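Local coordinates for saframycin Mx1 synthetase B (Legionella pneumophila subsp. pneumophila, PDB 3KXW), which belongs to the ANL superfamily of AMP-binding enzymes, as a fatty acid AMP ligase, and holds 5'-O-[(S)-(dodecanoyloxy)(hydroxy)phosphoryl]adenosine in its pocket, at residues Trp214-His219 with Leu528-His533; Phe72-Pro77 with Met240-Phe245; Pro94-Pro97 with Lys102-Asp105. All blocks are in the same frame, centred on the assembly; numbering follows the deposited sequence.

How the contacts relate
Loop 214-219 of contact 1 also touches residues of contacts 2 and 3. In contact 1 it meets helix 515-533; its Trp214 also stacks on Phe245 of contact 2, with CZ2 of Trp214 3.5 Å from CE2 of Phe245, and the centres of contacts 1 and 2 lie about 10 Å apart. Toward contact 3, centred about 11 Å from contact 1, CB of Pro216 comes within 3.6 Å of OH of Tyr96. Contacts 2 and 3 are about 15 Å apart between centres, yet O of Phe72 approaches CD of Pro97 to 3.3 Å. The ligand is reached directly by His219 of contact 1, while the side chains of Tyr96 and Pro242 stay about 9 and 14 Å from it.

Contact 1: residues Trp214-His219 with Leu528-His533; sequences WLPPHH and LVYENH. With 1ZZ (5'-O-[(S)-(dodecanoyloxy)(hydroxy)phosphoryl]adenosine), chain B.
Tyr530 carries the helix side of this contact with the end of one side chain. Its OH sets down on the rim of the Pro216 ring, 3.2 Å from CG and 3.4 Å from CD, and comes to the edge of the Trp214 indole, in its plane, 3.7 Å from CZ3. The phenol crosses the proline at an angle, and no hydrogen bond joins the two segments. With CG of Tyr530 opposite the backbone N (chi1 -177°), the ring projects from the helix to the loop. The tight part is therefore the tyrosine end, and Pro242, Leu246 and Phe269 also pack against this side chain. The backbones, by contrast, stand well apart: the closest CA pair, Pro216 and Glu531, is separated by 10.2 Å, and both Tyr530 and Pro216 remain partly exposed to solvent. Further along the loop, a type I turn runs from Pro216 to His219. His219 is the N-cap residue of helix 220-233, and its ring points to the ligand, NE2 donating a weak bond of 2.9 Å to O4 of 1ZZ, bent to 121°. The contact thus joins the AMP-binding region of an ANL enzyme to its C-terminal region in this conformation, on a loop that gives His219 to the ligand pocket.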
loop_
_atom_site.group_PDB
_atom_site.type_symbol
_atom_site.label_atom_id
_atom_site.label_comp_id
_atom_site.label_asym_id
_atom_site.label_seq_id
_atom_site.Cartn_x
_atom_site.Cartn_y
_atom_site.Cartn_z
ATOM N N TRP A 214 1.797 3.321 -9.987
ATOM C CA TRP A 214 2.983 2.458 -9.831
ATOM C C TRP A 214 2.879 1.622 -8.558
ATOM O O TRP A 214 3.821 0.905 -8.219
ATOM C CB TRP A 214 4.292 3.274 -9.776
ATOM C CG TRP A 214 4.270 4.357 -8.705
ATOM C CD1 TRP A 214 3.953 5.665 -8.889
ATOM C CD2 TRP A 214 4.572 4.210 -7.307
ATOM N NE1 TRP A 214 4.024 6.349 -7.692
ATOM C CE2 TRP A 214 4.403 5.475 -6.708
ATOM C CE3 TRP A 214 4.969 3.135 -6.506
ATOM C CZ2 TRP A 214 4.599 5.697 -5.348
ATOM C CZ3 TRP A 214 5.182 3.358 -5.145
ATOM C CH2 TRP A 214 4.990 4.628 -4.577
ATOM N N LEU A 215 1.752 1.723 -7.858
ATOM C CA LEU A 215 1.618 1.138 -6.509
ATOM C C LEU A 215 1.659 -0.378 -6.481
ATOM O O LEU A 215 1.197 -1.036 -7.400
ATOM C CB LEU A 215 0.343 1.631 -5.821
ATOM C CG LEU A 215 0.170 3.138 -5.620
ATOM C CD1 LEU A 215 -1.187 3.432 -4.961
ATOM C CD2 LEU A 215 1.342 3.764 -4.813
ATOM N N PRO A 216 2.236 -0.945 -5.413
ATOM C CA PRO A 216 2.288 -2.406 -5.299
ATOM C C PRO A 216 0.880 -3.004 -5.474
ATOM O O PRO A 216 -0.012 -2.621 -4.723
ATOM C CB PRO A 216 2.747 -2.643 -3.850
ATOM C CG PRO A 216 3.396 -1.371 -3.412
ATOM C CD PRO A 216 2.902 -0.242 -4.302
ATOM N N PRO A 217 0.689 -3.925 -6.429
ATOM C CA PRO A 217 -0.624 -4.567 -6.571
ATOM C C PRO A 217 -0.866 -5.583 -5.439
ATOM O O PRO A 217 -1.943 -6.161 -5.388
ATOM C CB PRO A 217 -0.536 -5.307 -7.922
ATOM C CG PRO A 217 0.874 -5.276 -8.347
ATOM C CD PRO A 217 1.686 -4.436 -7.382
ATOM N N HIS A 218 0.117 -5.796 -4.564
ATOM C CA HIS A 218 -0.034 -6.738 -3.443
ATOM C C HIS A 218 -0.413 -6.047 -2.109
ATOM O O HIS A 218 -0.413 -6.665 -1.031
ATOM C CB HIS A 218 1.245 -7.539 -3.243
ATOM C CG HIS A 218 1.869 -8.042 -4.518
ATOM N ND1 HIS A 218 1.618 -9.300 -5.027
ATOM C CD2 HIS A 218 2.755 -7.466 -5.365
ATOM C CE1 HIS A 218 2.330 -9.480 -6.127
ATOM N NE2 HIS A 218 3.024 -8.381 -6.358
ATOM N N HIS A 219 -0.687 -4.752 -2.195
ATOM C CA HIS A 219 -1.203 -3.967 -1.070
ATOM C C HIS A 219 -2.604 -3.485 -1.512
ATOM O O HIS A 219 -2.844 -3.279 -2.696
ATOM C CB HIS A 219 -0.253 -2.796 -0.814
ATOM C CG HIS A 219 -0.726 -1.831 0.229
ATOM N ND1 HIS A 219 -1.438 -0.689 -0.081
ATOM C CD2 HIS A 219 -0.585 -1.835 1.576
ATOM C CE1 HIS A 219 -1.707 -0.027 1.031
ATOM N NE2 HIS A 219 -1.204 -0.703 2.051
ATOM N N LEU A 528 16.391 -1.109 -1.423
ATOM C CA LEU A 528 16.531 -2.410 -0.783
ATOM C C LEU A 528 15.514 -2.658 0.306
ATOM O O LEU A 528 14.894 -3.720 0.352
ATOM C CB LEU A 528 17.944 -2.574 -0.203
ATOM C CG LEU A 528 18.199 -3.899 0.509
ATOM C CD1 LEU A 528 18.212 -5.052 -0.498
ATOM C CD2 LEU A 528 19.522 -3.850 1.260
ATOM N N VAL A 529 15.353 -1.694 1.211
ATOM C CA VAL A 529 14.443 -1.872 2.332
ATOM C C VAL A 529 12.978 -1.880 1.842
ATOM O O VAL A 529 12.142 -2.635 2.334
ATOM C CB VAL A 529 14.669 -0.762 3.382
ATOM C CG1 VAL A 529 13.655 -0.881 4.500
ATOM C CG2 VAL A 529 16.115 -0.848 3.917
ATOM N N TYR A 530 12.682 -1.030 0.876
ATOM C CA TYR A 530 11.338 -1.007 0.298
ATOM C C TYR A 530 10.954 -2.361 -0.306
ATOM O O TYR A 530 9.851 -2.871 -0.059
ATOM C CB TYR A 530 11.227 0.082 -0.752
ATOM C CG TYR A 530 9.833 0.195 -1.321
ATOM C CD1 TYR A 530 8.896 1.055 -0.764
ATOM C CD2 TYR A 530 9.450 -0.590 -2.410
ATOM C CE1 TYR A 530 7.607 1.147 -1.297
ATOM C CE2 TYR A 530 8.174 -0.500 -2.948
ATOM C CZ TYR A 530 7.259 0.366 -2.394
ATOM O OH TYR A 530 5.990 0.435 -2.958
ATOM N N GLU A 531 11.870 -2.939 -1.075
ATOM C CA GLU A 531 11.651 -4.232 -1.737
ATOM C C GLU A 531 11.606 -5.430 -0.793
ATOM O O GLU A 531 10.736 -6.289 -0.924
ATOM C CB GLU A 531 12.703 -4.434 -2.826
ATOM C CG GLU A 531 12.647 -3.320 -3.855
ATOM C CD GLU A 531 12.044 -3.721 -5.200
ATOM O OE1 GLU A 531 12.805 -4.292 -6.021
ATOM O OE2 GLU A 531 10.842 -3.414 -5.473
ATOM N N ASN A 532 12.532 -5.474 0.166
ATOM C CA ASN A 532 12.629 -6.596 1.089
ATOM C C ASN A 532 11.642 -6.549 2.246
ATOM O O ASN A 532 11.291 -7.592 2.795
ATOM C CB ASN A 532 14.058 -6.714 1.646
ATOM C CG ASN A 532 15.065 -7.214 0.604
ATOM O OD1 ASN A 532 14.790 -7.232 -0.600
ATOM N ND2 ASN A 532 16.245 -7.619 1.074
ATOM N N HIS A 533 11.196 -5.353 2.627
ATOM C CA HIS A 533 10.416 -5.202 3.863
ATOM C C HIS A 533 9.142 -4.374 3.751
ATOM O O HIS A 533 8.379 -4.244 4.718
ATOM C CB HIS A 533 11.313 -4.645 4.969
ATOM C CG HIS A 533 12.526 -5.480 5.194
ATOM N ND1 HIS A 533 12.489 -6.665 5.896
ATOM C CD2 HIS A 533 13.794 -5.346 4.742
ATOM C CE1 HIS A 533 13.700 -7.202 5.908
ATOM N NE2 HIS A 533 14.510 -6.422 5.211
HETATM P P 1ZZ B . -3.367 -1.185 5.192
HETATM C C1 1ZZ B . -8.360 5.255 -6.958
HETATM N N1 1ZZ B . -3.137 4.801 7.521
HETATM O O1 1ZZ B . -3.175 1.788 3.872
HETATM C C2 1ZZ B . -7.517 5.297 -5.677
HETATM N N2 1ZZ B . -4.262 5.935 5.957
HETATM O O2 1ZZ B . -4.104 -0.365 3.946
HETATM C C3 1ZZ B . -8.387 5.274 -4.413
HETATM N N3 1ZZ B . -2.453 6.846 9.014
HETATM O O3 1ZZ B . -4.281 -2.186 5.700
HETATM C C4 1ZZ B . -7.554 4.877 -3.185
HETATM N N4 1ZZ B . -3.250 8.920 8.081
HETATM O O4 1ZZ B . -2.028 -1.874 4.610
HETATM C C5 1ZZ B . -8.228 5.260 -1.857
HETATM N N5 1ZZ B . -4.569 9.106 6.162
HETATM O O5 1ZZ B . -2.894 -0.142 6.404
HETATM C C6 1ZZ B . -7.256 4.934 -0.714
HETATM O O6 1ZZ B . -2.367 2.443 7.461
HETATM C C7 1ZZ B . -7.538 5.332 0.756
HETATM O O7 1ZZ B . -2.795 3.004 10.284
HETATM C C8 1ZZ B . -6.453 5.098 1.826
HETATM O O8 1ZZ B . -4.657 1.439 9.814
HETATM C C9 1ZZ B . -6.521 3.637 2.299
HETATM C C10 1ZZ B . -5.168 3.058 2.778
HETATM C C11 1ZZ B . -5.333 1.522 2.954
HETATM C C12 1ZZ B . -4.338 1.040 4.026
HETATM C C13 1ZZ B . -3.813 0.749 6.999
HETATM C C14 1ZZ B . -3.162 1.534 7.955
HETATM C C15 1ZZ B . -4.153 2.289 8.913
HETATM C C16 1ZZ B . -3.442 3.280 9.420
HETATM C C17 1ZZ B . -2.699 3.694 8.245
HETATM C C18 1ZZ B . -3.909 4.751 6.291
HETATM C C19 1ZZ B . -3.680 6.862 6.973
HETATM C C20 1ZZ B . -3.073 6.182 7.900
HETATM C C21 1ZZ B . -2.493 8.154 9.090
HETATM C C22 1ZZ B . -3.793 8.365 7.124
#

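Contact 2: residues Phe72-Pro77 with Met240-Phe245; sequences FAPGLP and MSPFSF
Two strand-to-helix turns meet where Pro74, leading into helix 76-87, rests against Ser241 and Pro242 at the start of helix 242-247. The ring of Pro74 does the touching: its CG lies 3.7 Å from CD of Pro242 and 4.0 Å from CB of Ser241, while its CB is 4.1 Å from that same Ser241 CB. The two pyrrolidine rings cross obliquely and touch through CG of Pro74 and CD of Pro242. The backbones come close as well, with the CA atoms of Pro74 and Ser241 5.7 Å apart.

Both turns belong to the alpha/beta architecture of the AMP-binding region: strand 67-71 of one sheet precedes Pro74, strand 236-239 of another precedes Ser241, and the prolines join the ends of the two sheets. Each helix starts at an N-cap residue, Gly75 on one side and Ser241 on the other. Gly75 takes up a backbone conformation natural to glycine (phi 154°). In Ser241, OG sits between the backbone N and the carbonyl carbon (chi1 69°), which lets it accept the amide of Ser244: N of Ser244 to OG of Ser241 is 3.2 Å, at 156°. Pro242, the first helical residue, has no N-H that would need a partner. Its ring also receives Tyr530 of helix 515-533, whereas Pro74 is flanked by Phe32 of strand 28-34 and by Pro217.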
loop_
_atom_site.group_PDB
_atom_site.type_symbol
_atom_site.label_atom_id
_atom_site.label_comp_id
_atom_site.label_asym_id
_atom_site.label_seq_id
_atom_site.Cartn_x
_atom_site.Cartn_y
_atom_site.Cartn_z
ATOM N N PHE A 72 3.197 -13.414 -8.356
ATOM C CA PHE A 72 3.471 -12.593 -9.538
ATOM C C PHE A 72 4.112 -11.277 -9.167
ATOM O O PHE A 72 3.733 -10.652 -8.160
ATOM C CB PHE A 72 2.169 -12.253 -10.290
ATOM C CG PHE A 72 1.562 -13.412 -11.003
ATOM C CD1 PHE A 72 1.974 -13.741 -12.291
ATOM C CD2 PHE A 72 0.566 -14.177 -10.381
ATOM C CE1 PHE A 72 1.419 -14.844 -12.954
ATOM C CE2 PHE A 72 -0.013 -15.262 -11.039
ATOM C CZ PHE A 72 0.424 -15.602 -12.331
ATOM N N ALA A 73 5.050 -10.836 -9.998
ATOM C CA ALA A 73 5.454 -9.439 -10.001
ATOM C C ALA A 73 4.299 -8.615 -10.595
ATOM O O ALA A 73 3.398 -9.169 -11.241
ATOM C CB ALA A 73 6.740 -9.255 -10.828
ATOM N N PRO A 74 4.320 -7.297 -10.383
ATOM C CA PRO A 74 3.305 -6.450 -11.009
ATOM C C PRO A 74 3.254 -6.663 -12.526
ATOM O O PRO A 74 4.279 -6.892 -13.148
ATOM C CB PRO A 74 3.803 -5.031 -10.703
ATOM C CG PRO A 74 4.654 -5.168 -9.473
ATOM C CD PRO A 74 5.331 -6.509 -9.651
ATOM N N GLY A 75 2.070 -6.568 -13.114
ATOM C CA GLY A 75 1.921 -6.769 -14.536
ATOM C C GLY A 75 0.533 -7.234 -14.914
ATOM O O GLY A 75 -0.353 -7.399 -14.065
ATOM N N LEU A 76 0.326 -7.457 -16.207
ATOM C CA LEU A 76 -0.985 -7.905 -16.645
ATOM C C LEU A 76 -1.254 -9.361 -16.238
ATOM O O LEU A 76 -2.413 -9.704 -15.974
ATOM C CB LEU A 76 -1.181 -7.703 -18.154
ATOM C CG LEU A 76 -1.116 -6.236 -18.614
ATOM C CD1 LEU A 76 -1.428 -6.150 -20.105
ATOM C CD2 LEU A 76 -2.093 -5.383 -17.815
ATOM N N PRO A 77 -0.211 -10.220 -16.200
ATOM C CA PRO A 77 -0.526 -11.608 -15.793
ATOM C C PRO A 77 -1.134 -11.710 -14.383
ATOM O O PRO A 77 -2.062 -12.495 -14.168
ATOM C CB PRO A 77 0.831 -12.321 -15.864
ATOM C CG PRO A 77 1.580 -11.566 -16.944
ATOM C CD PRO A 77 1.132 -10.114 -16.819
HETATM N N MSE A 240 2.798 0.925 -13.927
HETATM C CA MSE A 240 4.142 0.388 -13.969
HETATM C C MSE A 240 4.453 -0.193 -12.594
HETATM O O MSE A 240 3.650 -0.066 -11.650
HETATM C CB MSE A 240 5.150 1.480 -14.322
HETATM C CG MSE A 240 5.323 2.530 -13.239
HETATM SE SE MSE A 240 6.560 3.944 -13.824
HETATM C CE MSE A 240 6.439 5.076 -12.241
ATOM N N SER A 241 5.619 -0.814 -12.463
ATOM C CA SER A 241 5.990 -1.435 -11.195
ATOM C C SER A 241 6.578 -0.441 -10.185
ATOM O O SER A 241 7.117 0.593 -10.559
ATOM C CB SER A 241 7.006 -2.545 -11.440
ATOM O OG SER A 241 8.240 -1.989 -11.858
ATOM N N PRO A 242 6.510 -0.772 -8.900
ATOM C CA PRO A 242 7.139 0.114 -7.919
ATOM C C PRO A 242 8.636 0.207 -8.158
ATOM O O PRO A 242 9.220 1.267 -7.920
ATOM C CB PRO A 242 6.850 -0.579 -6.582
ATOM C CG PRO A 242 5.613 -1.343 -6.834
ATOM C CD PRO A 242 5.764 -1.861 -8.247
ATOM N N PHE A 243 9.246 -0.885 -8.628
ATOM C CA PHE A 243 10.676 -0.856 -8.962
ATOM C C PHE A 243 10.986 0.272 -9.960
ATOM O O PHE A 243 11.953 1.017 -9.802
ATOM C CB PHE A 243 11.115 -2.223 -9.515
ATOM C CG PHE A 243 12.533 -2.249 -10.026
ATOM C CD1 PHE A 243 13.592 -2.465 -9.163
ATOM C CD2 PHE A 243 12.800 -2.042 -11.369
ATOM C CE1 PHE A 243 14.915 -2.484 -9.637
ATOM C CE2 PHE A 243 14.111 -2.067 -11.847
ATOM C CZ PHE A 243 15.163 -2.283 -10.977
ATOM N N SER A 244 10.147 0.405 -10.979
ATOM C CA SER A 244 10.318 1.448 -11.994
ATOM C C SER A 244 10.236 2.835 -11.375
ATOM O O SER A 244 11.026 3.729 -11.694
ATOM C CB SER A 244 9.268 1.285 -13.108
ATOM O OG SER A 244 9.587 0.155 -13.900
ATOM N N PHE A 245 9.272 3.016 -10.481
ATOM C CA PHE A 245 9.152 4.290 -9.788
ATOM C C PHE A 245 10.411 4.631 -8.967
ATOM O O PHE A 245 10.956 5.735 -9.072
ATOM C CB PHE A 245 7.935 4.302 -8.862
ATOM C CG PHE A 245 7.877 5.519 -8.009
ATOM C CD1 PHE A 245 7.799 6.771 -8.597
ATOM C CD2 PHE A 245 7.972 5.428 -6.634
ATOM C CE1 PHE A 245 7.797 7.919 -7.823
ATOM C CE2 PHE A 245 7.950 6.566 -5.853
ATOM C CZ PHE A 245 7.870 7.812 -6.448
#

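Contact 3: residues Pro94-Pro97 with Lys102-Asp105; sequences PIYP and KLLD
A single water is held between the carbonyls of Tyr96 and Leu103, donating to both: its oxygen lies 3.0 Å from O of Tyr96 and 2.8 Å from O of Leu103. It thus ties the residue just after the strand to the helix, although segments 94-97 and 102-105 share no direct hydrogen bond. Next to this bridge the two methyls of Leu103 go to different partners. CD2 makes the apolar contact, resting against CB of Tyr96 at 3.9 Å and approaching the phenol ring obliquely; CD1 lies beside the carbonyl oxygen of Pro97, 3.8 Å from O. Because CG of Tyr96 is opposite its carbonyl carbon (chi1 -66°), the ring swings off from the helix toward Pro216 and His218, leaving CB to meet the leucine. One turn of the helix is braced on its own: Lys102 NZ forms a salt bridge of 2.7 Å to OD2 of Asp105, on the lone pair away from OD1, and Arg109 also engages that OD2. The contact lies at the bend between strand 91-95, an outer strand beside strand 67-71, and helix 101-114, which leads on to strand 118-121 on the other side of 67-71; Ile95 packs on Ala107 and Ile110 of this crossover helix.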
loop_
_atom_site.group_PDB
_atom_site.type_symbol
_atom_site.label_atom_id
_atom_site.label_comp_id
_atom_site.label_asym_id
_atom_site.label_seq_id
_atom_site.Cartn_x
_atom_site.Cartn_y
_atom_site.Cartn_z
ATOM N N PRO A 94 -2.902 -13.181 -3.369
ATOM C CA PRO A 94 -1.728 -12.556 -3.985
ATOM C C PRO A 94 -0.528 -12.444 -3.051
ATOM O O PRO A 94 -0.700 -12.036 -1.901
ATOM C CB PRO A 94 -2.212 -11.135 -4.312
ATOM C CG PRO A 94 -3.677 -11.189 -4.312
ATOM C CD PRO A 94 -4.029 -12.247 -3.265
ATOM N N ILE A 95 0.664 -12.776 -3.539
ATOM C CA ILE A 95 1.879 -12.570 -2.754
ATOM C C ILE A 95 3.015 -12.024 -3.625
ATOM O O ILE A 95 3.089 -12.325 -4.813
ATOM C CB ILE A 95 2.370 -13.880 -2.069
ATOM C CG1 ILE A 95 2.837 -14.900 -3.111
ATOM C CG2 ILE A 95 1.296 -14.468 -1.187
ATOM C CD1 ILE A 95 3.534 -16.161 -2.507
ATOM N N TYR A 96 3.882 -11.214 -3.019
ATOM C CA TYR A 96 5.138 -10.777 -3.634
ATOM C C TYR A 96 5.993 -11.990 -3.947
ATOM O O TYR A 96 6.090 -12.897 -3.130
ATOM C CB TYR A 96 5.940 -9.917 -2.645
ATOM C CG TYR A 96 5.335 -8.584 -2.270
ATOM C CD1 TYR A 96 5.643 -7.422 -2.997
ATOM C CD2 TYR A 96 4.491 -8.460 -1.160
ATOM C CE1 TYR A 96 5.098 -6.179 -2.649
ATOM C CE2 TYR A 96 3.939 -7.218 -0.811
ATOM C CZ TYR A 96 4.251 -6.087 -1.561
ATOM O OH TYR A 96 3.697 -4.870 -1.219
ATOM N N PRO A 97 6.633 -12.016 -5.119
ATOM C CA PRO A 97 7.581 -13.104 -5.376
ATOM C C PRO A 97 8.634 -13.151 -4.257
ATOM O O PRO A 97 9.137 -12.094 -3.858
ATOM C CB PRO A 97 8.190 -12.710 -6.730
ATOM C CG PRO A 97 7.078 -11.993 -7.409
ATOM C CD PRO A 97 6.391 -11.197 -6.320
ATOM N N LYS A 102 13.371 -12.783 3.804
ATOM C CA LYS A 102 12.175 -12.378 4.538
ATOM C C LYS A 102 10.922 -12.514 3.671
ATOM O O LYS A 102 9.871 -12.940 4.156
ATOM C CB LYS A 102 12.315 -10.950 5.094
ATOM C CG LYS A 102 11.234 -10.555 6.106
ATOM C CD LYS A 102 11.213 -11.516 7.295
ATOM C CE LYS A 102 9.826 -11.585 7.938
ATOM N NZ LYS A 102 8.841 -12.343 7.078
ATOM N N LEU A 103 11.018 -12.153 2.395
ATOM C CA LEU A 103 9.869 -12.341 1.496
ATOM C C LEU A 103 9.475 -13.817 1.390
ATOM O O LEU A 103 8.312 -14.145 1.139
ATOM C CB LEU A 103 10.152 -11.793 0.091
ATOM C CG LEU A 103 10.208 -10.273 -0.068
ATOM C CD1 LEU A 103 10.975 -9.931 -1.347
ATOM C CD2 LEU A 103 8.829 -9.623 -0.072
ATOM N N LEU A 104 10.456 -14.700 1.555
ATOM C CA LEU A 104 10.204 -16.140 1.445
ATOM C C LEU A 104 9.588 -16.695 2.724
ATOM O O LEU A 104 8.678 -17.532 2.690
ATOM C CB LEU A 104 11.488 -16.887 1.100
ATOM C CG LEU A 104 11.372 -18.420 1.110
ATOM C CD1 LEU A 104 10.369 -18.904 0.079
ATOM C CD2 LEU A 104 12.752 -19.019 0.851
ATOM N N ASP A 105 10.082 -16.206 3.853
ATOM C CA ASP A 105 9.478 -16.500 5.139
ATOM C C ASP A 105 8.004 -16.061 5.157
ATOM O O ASP A 105 7.134 -16.792 5.624
ATOM C CB ASP A 105 10.256 -15.768 6.238
ATOM C CG ASP A 105 9.577 -15.854 7.575
ATOM O OD1 ASP A 105 9.646 -16.935 8.191
ATOM O OD2 ASP A 105 8.967 -14.844 8.004
HETATM O O HOH W 1 5.954 -13.299 -0.210
#